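Local coordinates for DUF917 domain-containing protein (Chromobacterium violaceum, PDB 2O3I) that is of unassigned function but belongs to the S-Me-THD-like family, combining its N-terminal and C-terminal domains in each subunit of a dimer, at residues A[10-21]-A[109-119]; A[79-90]-A[157-165]. The protein carries 2 engineered substitutions. All coordinates share one frame; numbering follows the deposited sequence.

Overall arrangement
Both contacts lie in the S-Me-THD-like N-terminal domain, with centres about 20 Å apart, and their segments alternate along the chain. Contact 1 is buried, its centre about 8 Å from the centre of the chain, and joins two helices through apolar side chains and close backbone approaches, with no hydrogen bond. Contact 2, its centre about 19 Å from that of the chain and only partly buried, sets a helix against a strand and the turn after it, near the second subunit; here alanine packing gives way to a carboxylate binding backbone NH groups at a helix start. Helix 111-124 joins the contacts: Val116 packs on Pro83 of helix 81-96, and Leu119 on Pro80 just before it.

Contact 1. Residues A[10-21]-A[109-119]; sequences LEPLLQGACFFG and SGALGFVVASL
Phe114 and Ala17 meet where helix 10-19 passes helix 111-124, and the phenylalanine illustrates how a large side chain can use a small neighbour. Its CB comes first, lying 4.2 Å from CD2 of Leu13, whose side chain crosses it at about a right angle. With CG anti to the carbonyl carbon, chi1 -66° turns the ring so that an edge faces Ala17: Phe114 CD2 sits 3.7 Å from Ala17 CB, which lies near the ring plane, and CE2 follows slightly farther off. The side chain also packs against Asp132 and Thr225. At the root of the same residue, Ser118 OG donates to Phe114 O at 2.8 Å from above the carbonyl plane, while Ser118 N reaches that oxygen from the opposite face.

Small residues bring the backbones together. Ala17 CB stands 3.3 Å from Gly110 O, and a CA-H...O contact joins Gly110 CA to Ala17 O. Toward the start of helix 10-19, Leu14 CB touches both Ala111 O and Val115 CG2, which lie side by side on the facing helix, and Leu10 meets Leu119 through their methyl ends. The segment axes approach to 8.2 Å at 142°, a close, inclined antiparallel helix pair; helix 111-124 is itself the crossover of a beta-alpha-beta unit linking parallel strands 101-105 and 127-129.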
loop_
_atom_site.group_PDB
_atom_site.type_symbol
_atom_site.label_atom_id
_atom_site.label_comp_id
_atom_site.label_asym_id
_atom_site.label_seq_id
_atom_site.Cartn_x
_atom_site.Cartn_y
_atom_site.Cartn_z
ATOM N N LEU A 10 34.452 0.294 6.382
ATOM C CA LEU A 10 33.213 -0.292 5.888
ATOM C C LEU A 10 33.352 -1.739 5.425
ATOM O O LEU A 10 32.422 -2.531 5.575
ATOM C CB LEU A 10 32.635 0.564 4.751
ATOM C CG LEU A 10 32.317 2.021 5.107
ATOM C CD1 LEU A 10 31.709 2.707 3.912
ATOM C CD2 LEU A 10 31.352 2.076 6.297
ATOM N N GLU A 11 34.510 -2.087 4.872
ATOM C CA GLU A 11 34.730 -3.448 4.387
ATOM C C GLU A 11 34.742 -4.456 5.531
ATOM O O GLU A 11 34.064 -5.483 5.465
ATOM C CB GLU A 11 36.032 -3.529 3.581
ATOM C CG GLU A 11 36.480 -4.944 3.242
ATOM C CD GLU A 11 35.481 -5.723 2.385
ATOM O OE1 GLU A 11 35.693 -6.938 2.196
ATOM O OE2 GLU A 11 34.494 -5.136 1.897
ATOM N N PRO A 12 35.519 -4.190 6.595
ATOM C CA PRO A 12 35.512 -5.169 7.687
ATOM C C PRO A 12 34.178 -5.175 8.431
ATOM O O PRO A 12 33.739 -6.206 8.946
ATOM C CB PRO A 12 36.673 -4.711 8.574
ATOM C CG PRO A 12 36.758 -3.243 8.315
ATOM C CD PRO A 12 36.552 -3.161 6.814
ATOM N N LEU A 13 33.544 -4.011 8.481
ATOM C CA LEU A 13 32.264 -3.842 9.156
ATOM C C LEU A 13 31.175 -4.693 8.516
ATOM O O LEU A 13 30.394 -5.347 9.202
ATOM C CB LEU A 13 31.848 -2.365 9.114
ATOM C CG LEU A 13 30.469 -1.996 9.667
ATOM C CD1 LEU A 13 30.323 -2.458 11.113
ATOM C CD2 LEU A 13 30.285 -0.495 9.561
ATOM N N LEU A 14 31.117 -4.673 7.194
ATOM C CA LEU A 14 30.105 -5.440 6.500
ATOM C C LEU A 14 30.395 -6.930 6.609
ATOM O O LEU A 14 29.469 -7.732 6.689
ATOM C CB LEU A 14 30.010 -4.987 5.038
ATOM C CG LEU A 14 31.218 -5.093 4.113
ATOM C CD1 LEU A 14 31.206 -6.450 3.399
ATOM C CD2 LEU A 14 31.150 -3.949 3.090
ATOM N N GLN A 15 31.675 -7.294 6.638
ATOM C CA GLN A 15 32.070 -8.697 6.754
ATOM C C GLN A 15 31.587 -9.274 8.075
ATOM O O GLN A 15 30.956 -10.335 8.114
ATOM C CB GLN A 15 33.590 -8.848 6.692
ATOM C CG GLN A 15 34.218 -8.546 5.342
ATOM C CD GLN A 15 35.053 -9.704 4.823
ATOM O OE1 GLN A 15 35.974 -9.512 4.030
ATOM N NE2 GLN A 15 34.722 -10.915 5.259
ATOM N N GLY A 16 31.899 -8.561 9.156
ATOM C CA GLY A 16 31.506 -9.001 10.480
ATOM C C GLY A 16 30.000 -9.032 10.618
ATOM O O GLY A 16 29.446 -9.982 11.168
ATOM N N ALA A 17 29.343 -7.993 10.106
ATOM C CA ALA A 17 27.886 -7.877 10.172
ATOM C C ALA A 17 27.207 -8.999 9.399
ATOM O O ALA A 17 26.122 -9.448 9.777
ATOM C CB ALA A 17 27.430 -6.509 9.632
ATOM N N CYS A 18 27.844 -9.431 8.312
ATOM C CA CYS A 18 27.317 -10.513 7.488
ATOM C C CYS A 18 27.275 -11.789 8.331
ATOM O O CYS A 18 26.274 -12.510 8.330
ATOM C CB CYS A 18 28.203 -10.723 6.251
ATOM S SG CYS A 18 27.704 -12.110 5.158
ATOM N N PHE A 19 28.358 -12.066 9.052
ATOM C CA PHE A 19 28.401 -13.249 9.896
ATOM C C PHE A 19 27.353 -13.155 11.012
ATOM O O PHE A 19 26.742 -14.155 11.377
ATOM C CB PHE A 19 29.798 -13.439 10.501
ATOM C CG PHE A 19 29.938 -14.704 11.306
ATOM C CD1 PHE A 19 30.018 -15.940 10.672
ATOM C CD2 PHE A 19 29.925 -14.663 12.700
ATOM C CE1 PHE A 19 30.077 -17.119 11.416
ATOM C CE2 PHE A 19 29.982 -15.834 13.449
ATOM C CZ PHE A 19 30.056 -17.064 12.807
ATOM N N PHE A 20 27.137 -11.958 11.555
ATOM C CA PHE A 20 26.144 -11.791 12.616
ATOM C C PHE A 20 24.734 -11.644 12.032
ATOM O O PHE A 20 23.764 -11.458 12.773
ATOM C CB PHE A 20 26.468 -10.560 13.492
ATOM C CG PHE A 20 27.669 -10.748 14.394
ATOM C CD1 PHE A 20 27.686 -11.760 15.350
ATOM C CD2 PHE A 20 28.787 -9.922 14.276
ATOM C CE1 PHE A 20 28.800 -11.955 16.173
ATOM C CE2 PHE A 20 29.905 -10.108 15.094
ATOM C CZ PHE A 20 29.910 -11.131 16.045
ATOM N N GLY A 21 24.621 -11.740 10.712
ATOM C CA GLY A 21 23.324 -11.603 10.072
ATOM C C GLY A 21 22.495 -12.878 9.995
ATOM O O GLY A 21 21.368 -12.858 9.493
ATOM N N SER A 109 21.297 -6.530 12.379
ATOM C CA SER A 109 22.706 -6.777 12.076
ATOM C C SER A 109 22.820 -7.468 10.728
ATOM O O SER A 109 22.221 -8.519 10.513
ATOM C CB SER A 109 23.352 -7.667 13.139
ATOM O OG SER A 109 23.668 -6.935 14.304
ATOM N N GLY A 110 23.596 -6.880 9.827
ATOM C CA GLY A 110 23.773 -7.467 8.512
ATOM C C GLY A 110 24.643 -6.584 7.652
ATOM O O GLY A 110 24.823 -5.407 7.952
ATOM N N ALA A 111 25.170 -7.143 6.572
ATOM C CA ALA A 111 26.048 -6.401 5.672
ATOM C C ALA A 111 25.543 -5.027 5.243
ATOM O O ALA A 111 26.317 -4.072 5.223
ATOM C CB ALA A 111 26.363 -7.242 4.441
ATOM N N LEU A 112 24.261 -4.920 4.908
ATOM C CA LEU A 112 23.683 -3.649 4.458
ATOM C C LEU A 112 23.304 -2.682 5.571
ATOM O O LEU A 112 23.568 -1.478 5.485
ATOM C CB LEU A 112 22.423 -3.899 3.640
ATOM C CG LEU A 112 22.475 -3.922 2.120
ATOM C CD1 LEU A 112 21.029 -4.008 1.632
ATOM C CD2 LEU A 112 23.165 -2.664 1.565
ATOM N N GLY A 113 22.654 -3.231 6.590
ATOM C CA GLY A 113 22.185 -2.459 7.723
ATOM C C GLY A 113 23.071 -1.367 8.273
ATOM O O GLY A 113 22.685 -0.194 8.275
ATOM N N PHE A 114 24.250 -1.739 8.751
ATOM C CA PHE A 114 25.144 -0.755 9.321
ATOM C C PHE A 114 25.687 0.193 8.249
ATOM O O PHE A 114 25.805 1.394 8.486
ATOM C CB PHE A 114 26.279 -1.458 10.084
ATOM C CG PHE A 114 25.813 -2.220 11.303
ATOM C CD1 PHE A 114 25.168 -1.565 12.349
ATOM C CD2 PHE A 114 26.012 -3.595 11.403
ATOM C CE1 PHE A 114 24.724 -2.271 13.483
ATOM C CE2 PHE A 114 25.574 -4.314 12.531
ATOM C CZ PHE A 114 24.930 -3.648 13.570
ATOM N N VAL A 115 25.986 -0.342 7.069
ATOM C CA VAL A 115 26.514 0.457 5.966
ATOM C C VAL A 115 25.541 1.572 5.583
ATOM O O VAL A 115 25.913 2.747 5.555
ATOM C CB VAL A 115 26.803 -0.441 4.729
ATOM C CG1 VAL A 115 27.317 0.400 3.561
ATOM C CG2 VAL A 115 27.832 -1.503 5.096
ATOM N N VAL A 116 24.292 1.204 5.305
ATOM C CA VAL A 116 23.276 2.178 4.935
ATOM C C VAL A 116 23.144 3.261 6.014
ATOM O O VAL A 116 23.210 4.452 5.722
ATOM C CB VAL A 116 21.899 1.475 4.686
ATOM C CG1 VAL A 116 20.770 2.506 4.573
ATOM C CG2 VAL A 116 21.966 0.647 3.392
ATOM N N ALA A 117 22.973 2.849 7.263
ATOM C CA ALA A 117 22.844 3.808 8.351
ATOM C C ALA A 117 24.051 4.741 8.396
ATOM O O ALA A 117 23.902 5.954 8.580
ATOM C CB ALA A 117 22.699 3.079 9.690
ATOM N N SER A 118 25.242 4.174 8.233
ATOM C CA SER A 118 26.461 4.961 8.263
ATOM C C SER A 118 26.505 6.001 7.141
ATOM O O SER A 118 26.835 7.164 7.363
ATOM C CB SER A 118 27.675 4.036 8.166
ATOM O OG SER A 118 27.776 3.207 9.314
ATOM N N LEU A 119 26.170 5.575 5.933
ATOM C CA LEU A 119 26.191 6.471 4.799
ATOM C C LEU A 119 25.166 7.588 4.956
ATOM O O LEU A 119 25.438 8.739 4.599
ATOM C CB LEU A 119 25.946 5.686 3.504
ATOM C CG LEU A 119 27.018 4.643 3.157
ATOM C CD1 LEU A 119 26.666 3.964 1.838
ATOM C CD2 LEU A 119 28.390 5.315 3.076
#

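Contact 2. Residues A[79-90]-A[157-165]; sequences WPNGPVEAALAA and FLAGESGLC
Ala89 lays its CB over one face of the Phe157 ring, 4.0 Å from the ring centroid and 22° off the normal, a CH-pi contact displaced toward the rim. Ala90 N lies over the same face, while Ala90 CB comes in obliquely, 3.9 Å from Phe157 CE2. Ala89 CB also touches Cys165 SG, so one methyl group meets both strands that flank the turn. One helical turn back, Ala86 CB packs on Ala159 CB at 4.1 Å, and Ala159 CB also presses to within 3.2 Å of Gly82 O. At Gly82, which has no side chain, the two segments come close: its CA makes a CA-H...O contact with Gly160 O.

Beyond Gly82 the contact turns polar. Glu161 is bent at chi2 (-66°), which curls its carboxylate back toward the start of helix 81-96. Gly82 N donates to Glu161 OE2 over 2.8 Å, meeting it from above the carboxylate plane, and Asn81 N makes a weak bond to Glu161 OE1 at 3.4 Å. The amide of Asn81 returns the grip, ND2 donating to Glu161 O over 3.1 Å in the carbonyl plane, on a lone pair. Amide and carboxylate planes are nearly parallel. Tyr67 OH also bonds Glu161 OE2, and Tyr43 OH bonds Asn81 OD1, while Cys165 continues the sheet into the second subunit by antiparallel pairing.

Pro80 occupies the N-cap position but has no side-chain acceptor, and the carboxylate from the turn supplies one to the backbone NH groups that follow. The positive end of the helix dipole would probably help to stabilise negative charge on Glu161, so electrostatics probably adds to the hydrogen bonds that join turn and helix here.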
loop_
_atom_site.group_PDB
_atom_site.type_symbol
_atom_site.label_atom_id
_atom_site.label_comp_id
_atom_site.label_asym_id
_atom_site.label_seq_id
_atom_site.Cartn_x
_atom_site.Cartn_y
_atom_site.Cartn_z
ATOM N N TRP A 79 24.545 4.754 -4.764
ATOM C CA TRP A 79 24.409 5.735 -3.685
ATOM C C TRP A 79 23.070 5.477 -2.988
ATOM O O TRP A 79 22.099 5.092 -3.629
ATOM C CB TRP A 79 24.458 7.162 -4.242
ATOM C CG TRP A 79 25.546 7.360 -5.263
ATOM C CD1 TRP A 79 25.518 6.983 -6.577
ATOM C CD2 TRP A 79 26.834 7.939 -5.041
ATOM N NE1 TRP A 79 26.708 7.290 -7.187
ATOM C CE2 TRP A 79 27.537 7.877 -6.268
ATOM C CE3 TRP A 79 27.466 8.502 -3.926
ATOM C CZ2 TRP A 79 28.838 8.358 -6.412
ATOM C CZ3 TRP A 79 28.761 8.980 -4.067
ATOM C CH2 TRP A 79 29.434 8.904 -5.303
ATOM N N PRO A 80 23.005 5.677 -1.665
ATOM C CA PRO A 80 21.758 5.442 -0.931
ATOM C C PRO A 80 20.750 6.588 -0.992
ATOM O O PRO A 80 20.339 7.115 0.042
ATOM C CB PRO A 80 22.254 5.193 0.485
ATOM C CG PRO A 80 23.384 6.162 0.589
ATOM C CD PRO A 80 24.107 6.000 -0.740
ATOM N N ASN A 81 20.348 6.971 -2.199
ATOM C CA ASN A 81 19.392 8.062 -2.353
ATOM C C ASN A 81 18.079 7.805 -1.620
ATOM O O ASN A 81 17.557 8.693 -0.945
ATOM C CB ASN A 81 19.112 8.333 -3.836
ATOM C CG ASN A 81 20.261 9.044 -4.526
ATOM O OD1 ASN A 81 21.260 9.388 -3.893
ATOM N ND2 ASN A 81 20.122 9.272 -5.830
ATOM N N GLY A 82 17.548 6.594 -1.750
ATOM C CA GLY A 82 16.296 6.265 -1.084
ATOM C C GLY A 82 16.335 6.471 0.422
ATOM O O GLY A 82 15.524 7.226 0.960
ATOM N N PRO A 83 17.255 5.798 1.135
ATOM C CA PRO A 83 17.358 5.949 2.590
ATOM C C PRO A 83 17.624 7.397 3.007
ATOM O O PRO A 83 17.059 7.886 3.983
ATOM C CB PRO A 83 18.514 5.014 2.950
ATOM C CG PRO A 83 18.351 3.908 1.960
ATOM C CD PRO A 83 18.079 4.668 0.669
ATOM N N VAL A 84 18.492 8.077 2.269
ATOM C CA VAL A 84 18.800 9.469 2.574
ATOM C C VAL A 84 17.519 10.303 2.469
ATOM O O VAL A 84 17.205 11.117 3.347
ATOM C CB VAL A 84 19.863 10.027 1.594
ATOM C CG1 VAL A 84 19.965 11.531 1.735
ATOM C CG2 VAL A 84 21.212 9.393 1.871
ATOM N N GLU A 85 16.766 10.082 1.399
ATOM C CA GLU A 85 15.530 10.828 1.191
ATOM C C GLU A 85 14.472 10.494 2.254
ATOM O O GLU A 85 13.718 11.373 2.683
ATOM C CB GLU A 85 14.977 10.545 -0.206
ATOM C CG GLU A 85 14.044 11.623 -0.710
ATOM C CD GLU A 85 14.761 12.940 -0.944
ATOM O OE1 GLU A 85 14.207 13.995 -0.569
ATOM O OE2 GLU A 85 15.876 12.918 -1.510
ATOM N N ALA A 86 14.419 9.232 2.678
ATOM C CA ALA A 86 13.457 8.800 3.701
ATOM C C ALA A 86 13.800 9.426 5.051
ATOM O O ALA A 86 12.918 9.908 5.772
ATOM C CB ALA A 86 13.454 7.263 3.820
ATOM N N ALA A 87 15.085 9.410 5.391
ATOM C CA ALA A 87 15.548 9.984 6.649
ATOM C C ALA A 87 15.310 11.497 6.661
ATOM O O ALA A 87 15.068 12.086 7.712
ATOM C CB ALA A 87 17.039 9.664 6.860
ATOM N N LEU A 88 15.377 12.126 5.489
ATOM C CA LEU A 88 15.141 13.569 5.387
ATOM C C LEU A 88 13.666 13.882 5.632
ATOM O O LEU A 88 13.317 14.919 6.199
ATOM C CB LEU A 88 15.549 14.088 4.005
ATOM C CG LEU A 88 17.013 14.505 3.867
ATOM C CD1 LEU A 88 17.334 14.787 2.390
ATOM C CD2 LEU A 88 17.274 15.739 4.745
ATOM N N ALA A 89 12.802 12.982 5.187
ATOM C CA ALA A 89 11.381 13.163 5.388
ATOM C C ALA A 89 11.138 13.091 6.899
ATOM O O ALA A 89 10.405 13.910 7.457
ATOM C CB ALA A 89 10.601 12.063 4.660
ATOM N N ALA A 90 11.779 12.130 7.558
ATOM C CA ALA A 90 11.620 11.963 9.000
ATOM C C ALA A 90 12.167 13.175 9.751
ATOM O O ALA A 90 11.596 13.609 10.752
ATOM C CB ALA A 90 12.319 10.688 9.466
ATOM N N PHE A 157 8.312 6.107 6.238
ATOM C CA PHE A 157 8.634 6.777 4.988
ATOM C C PHE A 157 9.378 5.861 4.020
ATOM O O PHE A 157 10.394 5.271 4.373
ATOM C CB PHE A 157 9.482 8.027 5.268
ATOM C CG PHE A 157 8.836 9.014 6.214
ATOM C CD1 PHE A 157 7.777 9.824 5.794
ATOM C CD2 PHE A 157 9.271 9.117 7.530
ATOM C CE1 PHE A 157 7.158 10.726 6.680
ATOM C CE2 PHE A 157 8.664 10.008 8.423
ATOM C CZ PHE A 157 7.603 10.815 7.996
ATOM N N LEU A 158 8.844 5.731 2.807
ATOM C CA LEU A 158 9.465 4.937 1.752
ATOM C C LEU A 158 9.889 5.929 0.674
ATOM O O LEU A 158 9.114 6.806 0.294
ATOM C CB LEU A 158 8.480 3.927 1.169
ATOM C CG LEU A 158 8.140 2.726 2.042
ATOM C CD1 LEU A 158 7.015 1.942 1.371
ATOM C CD2 LEU A 158 9.372 1.853 2.251
ATOM N N ALA A 159 11.116 5.800 0.183
ATOM C CA ALA A 159 11.603 6.735 -0.819
ATOM C C ALA A 159 12.297 6.093 -2.011
ATOM O O ALA A 159 12.923 5.040 -1.889
ATOM C CB ALA A 159 12.531 7.739 -0.158
ATOM N N GLY A 160 12.165 6.749 -3.163
ATOM C CA GLY A 160 12.785 6.285 -4.396
ATOM C C GLY A 160 14.151 6.929 -4.570
ATOM O O GLY A 160 14.594 7.696 -3.713
ATOM N N GLU A 161 14.819 6.633 -5.680
ATOM C CA GLU A 161 16.149 7.176 -5.940
ATOM C C GLU A 161 16.142 8.533 -6.645
ATOM O O GLU A 161 17.162 9.229 -6.673
ATOM C CB GLU A 161 16.962 6.173 -6.768
ATOM C CG GLU A 161 17.191 4.831 -6.067
ATOM C CD GLU A 161 18.077 4.957 -4.833
ATOM O OE1 GLU A 161 19.243 5.394 -4.980
ATOM O OE2 GLU A 161 17.609 4.620 -3.720
ATOM N N SER A 162 14.995 8.911 -7.203
ATOM C CA SER A 162 14.876 10.179 -7.920
ATOM C C SER A 162 14.356 11.322 -7.048
ATOM O O SER A 162 14.918 12.422 -7.044
ATOM C CB SER A 162 13.962 10.006 -9.136
ATOM O OG SER A 162 12.690 9.511 -8.747
ATOM N N GLY A 163 13.285 11.061 -6.310
ATOM C CA GLY A 163 12.712 12.085 -5.457
ATOM C C GLY A 163 11.347 11.662 -4.965
ATOM O O GLY A 163 10.697 12.375 -4.205
ATOM N N LEU A 164 10.909 10.492 -5.409
ATOM C CA LEU A 164 9.622 9.950 -5.002
ATOM C C LEU A 164 9.662 9.573 -3.512
ATOM O O LEU A 164 10.577 8.887 -3.061
ATOM C CB LEU A 164 9.296 8.735 -5.884
ATOM C CG LEU A 164 8.118 7.777 -5.661
ATOM C CD1 LEU A 164 8.512 6.747 -4.644
ATOM C CD2 LEU A 164 6.871 8.524 -5.245
ATOM N N CYS A 165 8.685 10.064 -2.753
ATOM C CA CYS A 165 8.580 9.789 -1.321
ATOM C C CYS A 165 7.137 9.446 -0.975
ATOM O O CYS A 165 6.208 10.145 -1.377
ATOM C CB CYS A 165 9.027 10.999 -0.490
ATOM S SG CYS A 165 8.730 10.837 1.306
#